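Local atomic coordinates of aspartate aminotransferase (Giardia lamblia, PDB entry 3MEB), a protein that probably catalyses the reversible transfer of an amino group from L-aspartate to 2-oxoglutarate, using pyridoxal 5'-phosphate as cofactor and working as a homodimer. Residues L141-A146 / K202-F207; K277-Y282 / V335-K340; S362-S367 / M420-L425. All blocks are in the same frame, centred on the assembly; numbering follows the deposited sequence.

Overall arrangement
All three contacts are small and apolar, and each joins parts of the chain more than 50 residues apart. Interaction 1 is partly buried; interactions 2 and 3 are buried. Interaction 1 ties the turn after helix 127-142 to the start of strand 204-208 in the seven-stranded sheet. Interaction 2 sets an aromatic ring from the cofactor loop against the end of helix 327-337. Interaction 3 packs the next helix, 340-370, on strand 419-421 and the turn behind it, with leucine and methionine in place of the ring. Interactions 1 and 2 both touch the second subunit, whereas interaction 3 lies within one chain. Interactions 1 and 3 lie on opposite sides of the chain's centre.

Interaction 1 (L141-A146 / K202-F207); sequences LWMPKA and KSIFLF
The turn from Met143 to Ala146 packs on the start of strand 204-208 at Ile204. The backbones come closest where Ala146 CA is 5.3 Å from Ser203 CA. Helix 127-142 ends just before Met143. A type I beta turn from Met143 to Ala146 follows, closed by Ala146 N donating to Met143 O at 3.0 Å. The two backbones are not paired; the backbone of Ile204 is bonded to Glu147 and Tyr149, at the start of strand 148-151.

The side chains meet around one methyl group. Ile204 points toward the turn, and its CD1 lies 3.8 Å from Ala146 CB and 4.0 Å from Met143 SD. CG1 of Ile204 stands beside the backbone N (chi1 -57°), and the chain then extends to carry CD1 to the turn. Met143 comes from the other end of the turn. Its CG sits between N and the carbonyl carbon (chi1 49°), and its thioether runs at a slant to the isoleucine. Ala146 CB also rests 3.7 Å from Lys202 O, while the lysine chain leads away.

Met143 also touches Ile237 on strand 237-242 and Val24 of the second subunit. The contact therefore joins a helix end to the sheet of the cofactor-binding domain close to the dimer interface. With only apolar side chains meeting, it relies on shape and burial, and the polar backbone atoms of Ile204 are satisfied by the sheet.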
loop_
_atom_site.group_PDB
_atom_site.type_symbol
_atom_site.label_atom_id
_atom_site.label_comp_id
_atom_site.label_asym_id
_atom_site.label_seq_id
_atom_site.Cartn_x
_atom_site.Cartn_y
_atom_site.Cartn_z
ATOM N N LEU A 141 -6.606 4.799 -17.729
ATOM C CA LEU A 141 -5.726 4.148 -18.706
ATOM C C LEU A 141 -6.530 3.507 -19.835
ATOM O O LEU A 141 -6.192 3.691 -21.004
ATOM C CB LEU A 141 -4.824 3.100 -18.036
ATOM C CG LEU A 141 -3.705 3.690 -17.125
ATOM C CD1 LEU A 141 -2.932 2.605 -16.385
ATOM C CD2 LEU A 141 -2.767 4.617 -17.906
ATOM N N TRP A 142 -7.608 2.787 -19.496
ATOM C CA TRP A 142 -8.391 2.051 -20.495
ATOM C C TRP A 142 -9.325 2.917 -21.349
ATOM O O TRP A 142 -9.504 2.637 -22.546
ATOM C CB TRP A 142 -9.188 0.952 -19.805
ATOM C CG TRP A 142 -10.091 0.151 -20.748
ATOM C CD1 TRP A 142 -11.428 0.102 -20.724
ATOM C CD2 TRP A 142 -9.670 -0.618 -21.877
ATOM N NE1 TRP A 142 -11.899 -0.710 -21.736
ATOM C CE2 TRP A 142 -10.829 -1.150 -22.472
ATOM C CE3 TRP A 142 -8.422 -0.940 -22.415
ATOM C CZ2 TRP A 142 -10.781 -1.995 -23.593
ATOM C CZ3 TRP A 142 -8.363 -1.764 -23.524
ATOM C CH2 TRP A 142 -9.548 -2.286 -24.111
ATOM N N MET A 143 -9.949 3.903 -20.725
ATOM C CA MET A 143 -10.940 4.747 -21.349
ATOM C C MET A 143 -10.604 6.220 -21.072
ATOM O O MET A 143 -11.366 6.932 -20.408
ATOM C CB MET A 143 -12.391 4.380 -20.939
ATOM C CG MET A 143 -12.711 4.205 -19.453
ATOM S SD MET A 143 -14.414 3.596 -19.144
ATOM C CE MET A 143 -14.249 1.908 -19.694
ATOM N N PRO A 144 -9.470 6.691 -21.628
ATOM C CA PRO A 144 -9.005 8.032 -21.276
ATOM C C PRO A 144 -9.973 9.151 -21.635
ATOM O O PRO A 144 -9.841 10.244 -21.102
ATOM C CB PRO A 144 -7.687 8.181 -22.066
ATOM C CG PRO A 144 -7.759 7.153 -23.150
ATOM C CD PRO A 144 -8.533 6.016 -22.533
ATOM N N LYS A 145 -10.917 8.899 -22.530
ATOM C CA LYS A 145 -11.789 9.961 -22.975
ATOM C C LYS A 145 -13.073 10.035 -22.166
ATOM O O LYS A 145 -13.819 10.998 -22.319
ATOM C CB LYS A 145 -12.119 9.807 -24.448
ATOM C CG LYS A 145 -10.955 10.161 -25.356
ATOM C CD LYS A 145 -11.331 9.964 -26.827
ATOM C CE LYS A 145 -10.637 11.000 -27.709
ATOM N NZ LYS A 145 -11.098 11.026 -29.130
ATOM N N ALA A 146 -13.322 9.053 -21.307
ATOM C CA ALA A 146 -14.567 9.004 -20.539
ATOM C C ALA A 146 -14.603 10.055 -19.443
ATOM O O ALA A 146 -13.664 10.177 -18.655
ATOM C CB ALA A 146 -14.792 7.603 -19.922
ATOM N N LYS A 202 -21.524 6.358 -21.985
ATOM C CA LYS A 202 -20.319 5.680 -21.487
ATOM C C LYS A 202 -19.468 6.572 -20.584
ATOM O O LYS A 202 -18.237 6.509 -20.593
ATOM C CB LYS A 202 -19.501 5.083 -22.637
ATOM C CG LYS A 202 -20.381 4.223 -23.556
ATOM C CD LYS A 202 -19.660 3.818 -24.836
ATOM C CE LYS A 202 -20.576 2.983 -25.752
ATOM N NZ LYS A 202 -19.835 2.401 -26.924
ATOM N N SER A 203 -20.144 7.392 -19.785
ATOM C CA SER A 203 -19.468 8.160 -18.753
ATOM C C SER A 203 -19.350 7.304 -17.478
ATOM O O SER A 203 -20.017 6.280 -17.363
ATOM C CB SER A 203 -20.229 9.460 -18.491
ATOM O OG SER A 203 -20.087 10.312 -19.609
ATOM N N ILE A 204 -18.509 7.734 -16.537
ATOM C CA ILE A 204 -18.266 7.002 -15.300
ATOM C C ILE A 204 -18.905 7.775 -14.141
ATOM O O ILE A 204 -18.694 8.991 -14.025
ATOM C CB ILE A 204 -16.751 6.855 -15.033
ATOM C CG1 ILE A 204 -16.040 6.157 -16.193
ATOM C CG2 ILE A 204 -16.483 6.089 -13.720
ATOM C CD1 ILE A 204 -14.529 6.472 -16.295
ATOM N N PHE A 205 -19.704 7.101 -13.319
ATOM C CA PHE A 205 -20.349 7.754 -12.184
ATOM C C PHE A 205 -19.886 7.113 -10.928
ATOM O O PHE A 205 -20.015 5.903 -10.774
ATOM C CB PHE A 205 -21.892 7.701 -12.305
ATOM C CG PHE A 205 -22.409 8.631 -13.353
ATOM C CD1 PHE A 205 -22.782 9.914 -13.039
ATOM C CD2 PHE A 205 -22.392 8.257 -14.691
ATOM C CE1 PHE A 205 -23.184 10.785 -14.032
ATOM C CE2 PHE A 205 -22.806 9.126 -15.677
ATOM C CZ PHE A 205 -23.204 10.383 -15.338
ATOM N N LEU A 206 -19.318 7.924 -10.040
ATOM C CA LEU A 206 -18.934 7.447 -8.718
ATOM C C LEU A 206 -20.151 7.504 -7.815
ATOM O O LEU A 206 -20.839 8.552 -7.750
ATOM C CB LEU A 206 -17.809 8.330 -8.149
ATOM C CG LEU A 206 -17.168 7.906 -6.835
ATOM C CD1 LEU A 206 -16.399 6.581 -6.929
ATOM C CD2 LEU A 206 -16.230 9.042 -6.384
ATOM N N PHE A 207 -20.446 6.373 -7.175
ATOM C CA PHE A 207 -21.595 6.238 -6.289
ATOM C C PHE A 207 -21.102 5.694 -4.992
ATOM O O PHE A 207 -20.213 4.840 -4.971
ATOM C CB PHE A 207 -22.601 5.197 -6.806
ATOM C CG PHE A 207 -23.365 5.623 -8.008
ATOM C CD1 PHE A 207 -24.220 6.721 -7.957
ATOM C CD2 PHE A 207 -23.239 4.928 -9.200
ATOM C CE1 PHE A 207 -24.929 7.127 -9.119
ATOM C CE2 PHE A 207 -23.941 5.296 -10.327
ATOM C CZ PHE A 207 -24.786 6.400 -10.293
#

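Interaction 2 (K277-Y282 / V335-K340); sequences KNFGLY and VIVHDK. With SO4 (sulfate ion), chain C.
The loop that carries the cofactor lysine of this aminotransferase, 277-282, packs through Phe279 on the last turn of helix 327-337. Phe279 approaches Ile336 and Val337, with Phe279 CA 9.7 Å from Ile336 CA, so side chains alone bridge the gap.

Ile336 CD1 sits at the ring edge, in the ring plane, 3.8 Å from Phe279 CD2. Ile336 CG2 joins it, 4.0 Å from Phe279 CE2. The ring and the isoleucine lie side by side, pointing opposite ways. Val337 crosses the phenyl group at about a right angle, and its CG2 lies near the ring plane, 4.2 Å from Phe279 CZ. Phe279 CG stands beside the backbone N (chi1 -74°), which sends the ring toward the helix. The ring also stacks on Phe346 and meets Phe275 nearly at right angles, so aromatic neighbours add to the aliphatic ones.

Lys277 starts the same loop but turns to the active site. It belongs to the pyridoxal 5'-phosphate pocket. Its chain kinks twice on the way to NZ, which donates to sulfate O3 at 3.1 Å. The sulfate probably comes from the crystallisation liquor; Arg419, Trp155, Asn213 and Gly57 hold it too. Its place is consistent with the site where a substrate carboxylate binds in aspartate aminotransferases. Lys277 NZ also bonds to Gly57 O and to Tyr90 OH of the second subunit.

A loop that offers a lysine to the cofactor and buries Phe279 against a helix two residues later is consistent with the lysine loop of this family of pyridoxal-phosphate-dependent aminotransferases, whose active site lies at the dimer interface.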
loop_
_atom_site.group_PDB
_atom_site.type_symbol
_atom_site.label_atom_id
_atom_site.label_comp_id
_atom_site.label_asym_id
_atom_site.label_seq_id
_atom_site.Cartn_x
_atom_site.Cartn_y
_atom_site.Cartn_z
ATOM N N LYS A 277 -13.917 -0.513 8.283
ATOM C CA LYS A 277 -14.943 -0.178 9.252
ATOM C C LYS A 277 -15.746 -1.401 9.671
ATOM O O LYS A 277 -15.923 -1.643 10.857
ATOM C CB LYS A 277 -15.859 0.909 8.712
ATOM C CG LYS A 277 -15.160 2.275 8.585
ATOM C CD LYS A 277 -14.806 2.569 7.188
ATOM C CE LYS A 277 -14.567 4.069 7.004
ATOM N NZ LYS A 277 -13.498 4.661 7.860
ATOM N N ASN A 278 -16.248 -2.174 8.707
ATOM C CA ASN A 278 -17.038 -3.332 9.074
ATOM C C ASN A 278 -16.245 -4.425 9.820
ATOM O O ASN A 278 -16.768 -4.974 10.796
ATOM C CB ASN A 278 -17.876 -3.897 7.909
ATOM C CG ASN A 278 -17.082 -4.178 6.659
ATOM O OD1 ASN A 278 -15.867 -4.361 6.679
ATOM N ND2 ASN A 278 -17.798 -4.184 5.510
ATOM N N PHE A 279 -15.001 -4.708 9.425
ATOM C CA PHE A 279 -14.183 -5.632 10.217
ATOM C C PHE A 279 -13.373 -4.935 11.292
ATOM O O PHE A 279 -12.699 -5.608 12.056
ATOM C CB PHE A 279 -13.221 -6.455 9.354
ATOM C CG PHE A 279 -13.885 -7.546 8.553
ATOM C CD1 PHE A 279 -14.497 -7.259 7.332
ATOM C CD2 PHE A 279 -13.882 -8.850 8.997
ATOM C CE1 PHE A 279 -15.093 -8.272 6.585
ATOM C CE2 PHE A 279 -14.474 -9.869 8.263
ATOM C CZ PHE A 279 -15.062 -9.598 7.054
ATOM N N GLY A 280 -13.397 -3.607 11.331
ATOM C CA GLY A 280 -12.558 -2.846 12.270
ATOM C C GLY A 280 -11.045 -3.016 12.002
ATOM O O GLY A 280 -10.226 -2.981 12.936
ATOM N N LEU A 281 -10.669 -3.167 10.724
ATOM C CA LEU A 281 -9.272 -3.426 10.373
ATOM C C LEU A 281 -8.599 -2.179 9.790
ATOM O O LEU A 281 -7.674 -2.301 8.999
ATOM C CB LEU A 281 -9.143 -4.631 9.420
ATOM C CG LEU A 281 -9.769 -5.923 9.953
ATOM C CD1 LEU A 281 -9.728 -6.997 8.882
ATOM C CD2 LEU A 281 -9.068 -6.399 11.208
ATOM N N TYR A 282 -9.096 -1.004 10.190
ATOM C CA TYR A 282 -8.562 0.312 9.787
ATOM C C TYR A 282 -7.083 0.323 9.380
ATOM O O TYR A 282 -6.738 0.583 8.213
ATOM C CB TYR A 282 -8.761 1.331 10.929
ATOM C CG TYR A 282 -10.196 1.392 11.429
ATOM C CD1 TYR A 282 -11.116 2.224 10.811
ATOM C CD2 TYR A 282 -10.626 0.603 12.502
ATOM C CE1 TYR A 282 -12.411 2.278 11.227
ATOM C CE2 TYR A 282 -11.931 0.652 12.920
ATOM C CZ TYR A 282 -12.823 1.498 12.265
ATOM O OH TYR A 282 -14.128 1.556 12.647
ATOM N N VAL A 335 -10.135 -15.951 7.066
ATOM C CA VAL A 335 -10.341 -16.892 8.183
ATOM C C VAL A 335 -11.776 -16.761 8.782
ATOM O O VAL A 335 -12.430 -17.766 9.127
ATOM C CB VAL A 335 -9.249 -16.718 9.261
ATOM C CG1 VAL A 335 -9.671 -17.401 10.632
ATOM C CG2 VAL A 335 -7.885 -17.280 8.734
ATOM N N ILE A 336 -12.241 -15.537 8.928
ATOM C CA ILE A 336 -13.587 -15.264 9.407
ATOM C C ILE A 336 -14.625 -15.805 8.408
ATOM O O ILE A 336 -15.515 -16.591 8.773
ATOM C CB ILE A 336 -13.811 -13.742 9.670
ATOM C CG1 ILE A 336 -13.002 -13.304 10.906
ATOM C CG2 ILE A 336 -15.311 -13.451 9.897
ATOM C CD1 ILE A 336 -12.898 -11.796 11.174
ATOM N N VAL A 337 -14.513 -15.377 7.158
ATOM C CA VAL A 337 -15.581 -15.633 6.178
ATOM C C VAL A 337 -15.782 -17.129 5.846
ATOM O O VAL A 337 -16.902 -17.587 5.619
ATOM C CB VAL A 337 -15.371 -14.793 4.906
ATOM C CG1 VAL A 337 -16.303 -15.273 3.767
ATOM C CG2 VAL A 337 -15.600 -13.342 5.233
ATOM N N HIS A 338 -14.711 -17.904 5.872
ATOM C CA HIS A 338 -14.797 -19.329 5.528
ATOM C C HIS A 338 -15.042 -20.233 6.734
ATOM O O HIS A 338 -15.041 -21.450 6.582
ATOM C CB HIS A 338 -13.499 -19.750 4.804
ATOM C CG HIS A 338 -13.352 -19.115 3.453
ATOM N ND1 HIS A 338 -13.948 -19.641 2.329
ATOM C CD2 HIS A 338 -12.698 -18.000 3.050
ATOM C CE1 HIS A 338 -13.647 -18.886 1.286
ATOM N NE2 HIS A 338 -12.893 -17.879 1.699
ATOM N N ASP A 339 -15.208 -19.662 7.928
ATOM C CA ASP A 339 -15.595 -20.459 9.102
ATOM C C ASP A 339 -17.034 -20.057 9.465
ATOM O O ASP A 339 -17.303 -18.897 9.760
ATOM C CB ASP A 339 -14.622 -20.222 10.251
ATOM C CG ASP A 339 -14.918 -21.055 11.447
ATOM O OD1 ASP A 339 -15.849 -20.708 12.189
ATOM O OD2 ASP A 339 -14.181 -22.046 11.674
ATOM N N LYS A 340 -17.960 -21.008 9.388
ATOM C CA LYS A 340 -19.384 -20.729 9.603
ATOM C C LYS A 340 -19.624 -20.015 10.948
ATOM O O LYS A 340 -20.375 -19.044 10.987
ATOM C CB LYS A 340 -20.219 -22.036 9.561
HETATM S S SO4 C . -13.522 9.017 7.309
HETATM O O1 SO4 C . -14.393 9.728 6.346
HETATM O O2 SO4 C . -13.422 9.709 8.586
HETATM O O3 SO4 C . -14.041 7.680 7.475
HETATM O O4 SO4 C . -12.220 8.941 6.684
#

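Interaction 3 (S362-S367 / M420-L425); sequences SLLHAS and MSMCGL. With EDO (1,2-ethanediol), chain F.
Apolar packing centres on one methyl group of Leu364, on the long helix 340-370. Leu364 CD2 is 3.6 Å from Met420 SD. Leu364 and Met420 meet end on, methyl against sulfur. The same Leu364 CD2 is 4.0 Å from Met422 CE. Leu425 CD1 completes the group, also 4.0 Å from Leu364 CD2. Leu364 CG is anti to the backbone N (chi1 179°), which directs the branch to the strand end. Met422 comes in at about a right angle, its chain bent twice so that the terminal methyl turns back to the leucine.

Between the two segments there are no hydrogen bonds; each has its own. Leu363 O is gripped twice, by Ser367 N and by Ser367 OG, each at 3.0 Å and from opposite faces of the carbonyl plane. In the other segment Leu425 N donates to Met422 O at 3.1 Å, which closes the short 3-10 turn after strand 419-421.

A bound 1,2-ethanediol, probably from the crystallisation liquor, lies by the turn, with its O2 2.8 Å from Ser421 OG.

The contact joins the long helix to the two-stranded sheet 392-394/419-421. Ile385 of helix 384-387 also touches Leu364, and Val433 of helix 430-443 touches Leu425. Two thioethers and two leucines make a buried cluster held by dispersion and exclusion of water, without directional bonds between the segments.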
loop_
_atom_site.group_PDB
_atom_site.type_symbol
_atom_site.label_atom_id
_atom_site.label_comp_id
_atom_site.label_asym_id
_atom_site.label_seq_id
_atom_site.Cartn_x
_atom_site.Cartn_y
_atom_site.Cartn_z
ATOM N N SER A 362 -30.188 8.383 19.389
ATOM C CA SER A 362 -31.340 8.665 20.248
ATOM C C SER A 362 -30.941 9.446 21.477
ATOM O O SER A 362 -31.660 10.397 21.855
ATOM C CB SER A 362 -32.033 7.367 20.682
ATOM O OG SER A 362 -32.408 6.647 19.514
ATOM N N LEU A 363 -29.827 9.061 22.117
ATOM C CA LEU A 363 -29.438 9.732 23.350
ATOM C C LEU A 363 -29.026 11.170 23.079
ATOM O O LEU A 363 -29.448 12.071 23.805
ATOM C CB LEU A 363 -28.374 8.968 24.116
ATOM C CG LEU A 363 -27.913 9.523 25.479
ATOM C CD1 LEU A 363 -29.065 9.690 26.446
ATOM C CD2 LEU A 363 -26.837 8.591 26.071
ATOM N N LEU A 364 -28.219 11.401 22.040
ATOM C CA LEU A 364 -27.791 12.776 21.774
ATOM C C LEU A 364 -29.033 13.607 21.424
ATOM O O LEU A 364 -29.153 14.709 21.908
ATOM C CB LEU A 364 -26.766 12.917 20.660
ATOM C CG LEU A 364 -26.308 14.349 20.328
ATOM C CD1 LEU A 364 -25.678 15.125 21.558
ATOM C CD2 LEU A 364 -25.347 14.245 19.112
ATOM N N HIS A 365 -29.931 13.064 20.599
ATOM C CA HIS A 365 -31.138 13.794 20.173
ATOM C C HIS A 365 -32.035 14.149 21.361
ATOM O O HIS A 365 -32.547 15.270 21.463
ATOM C CB HIS A 365 -31.930 12.985 19.117
ATOM C CG HIS A 365 -33.225 13.618 18.721
ATOM N ND1 HIS A 365 -34.399 13.378 19.389
ATOM C CD2 HIS A 365 -33.529 14.484 17.723
ATOM C CE1 HIS A 365 -35.372 14.092 18.839
ATOM N NE2 HIS A 365 -34.873 14.764 17.817
ATOM N N ALA A 366 -32.215 13.195 22.267
ATOM C CA ALA A 366 -32.960 13.420 23.486
ATOM C C ALA A 366 -32.324 14.524 24.324
ATOM O O ALA A 366 -33.034 15.336 24.915
ATOM C CB ALA A 366 -33.058 12.115 24.315
ATOM N N SER A 367 -30.983 14.547 24.384
ATOM C CA SER A 367 -30.291 15.500 25.240
ATOM C C SER A 367 -30.407 16.925 24.646
ATOM O O SER A 367 -30.483 17.906 25.400
ATOM C CB SER A 367 -28.814 15.105 25.437
ATOM O OG SER A 367 -28.665 13.838 26.057
ATOM N N MET A 420 -20.279 14.829 12.195
ATOM C CA MET A 420 -20.033 14.230 13.489
ATOM C C MET A 420 -20.047 12.698 13.418
ATOM O O MET A 420 -21.013 12.106 12.903
ATOM C CB MET A 420 -21.082 14.723 14.483
ATOM C CG MET A 420 -21.089 14.037 15.864
ATOM S SD MET A 420 -22.584 14.380 16.841
ATOM C CE MET A 420 -22.269 16.122 17.187
ATOM N N SER A 421 -18.984 12.079 13.933
ATOM C CA SER A 421 -18.908 10.645 14.056
ATOM C C SER A 421 -19.588 10.237 15.337
ATOM O O SER A 421 -19.086 10.444 16.400
ATOM C CB SER A 421 -17.485 10.139 14.075
ATOM O OG SER A 421 -17.511 8.740 14.289
ATOM N N MET A 422 -20.728 9.591 15.181
ATOM C CA MET A 422 -21.581 9.200 16.289
ATOM C C MET A 422 -20.910 8.154 17.158
ATOM O O MET A 422 -21.260 8.024 18.330
ATOM C CB MET A 422 -22.894 8.664 15.703
ATOM C CG MET A 422 -23.647 9.688 14.835
ATOM S SD MET A 422 -23.763 11.312 15.570
ATOM C CE MET A 422 -25.316 11.204 16.484
ATOM N N CYS A 423 -19.954 7.424 16.570
ATOM C CA CYS A 423 -19.140 6.388 17.234
ATOM C C CYS A 423 -18.335 6.897 18.424
ATOM O O CYS A 423 -18.003 6.138 19.337
ATOM C CB CYS A 423 -18.112 5.842 16.214
ATOM S SG CYS A 423 -18.764 4.920 14.825
ATOM N N GLY A 424 -18.027 8.193 18.425
ATOM C CA GLY A 424 -17.350 8.825 19.575
ATOM C C GLY A 424 -18.223 9.187 20.777
ATOM O O GLY A 424 -17.692 9.600 21.818
ATOM N N LEU A 425 -19.544 9.015 20.660
ATOM C CA LEU A 425 -20.463 9.299 21.753
ATOM C C LEU A 425 -20.598 8.095 22.636
ATOM O O LEU A 425 -20.494 6.956 22.164
ATOM C CB LEU A 425 -21.832 9.668 21.238
ATOM C CG LEU A 425 -21.883 10.885 20.323
ATOM C CD1 LEU A 425 -23.213 10.865 19.545
ATOM C CD2 LEU A 425 -21.751 12.178 21.092
HETATM C C1 EDO F . -13.320 8.277 16.866
HETATM O O1 EDO F . -12.708 8.760 15.654
HETATM C C2 EDO F . -14.827 8.490 16.833
HETATM O O2 EDO F . -15.337 7.802 15.700
#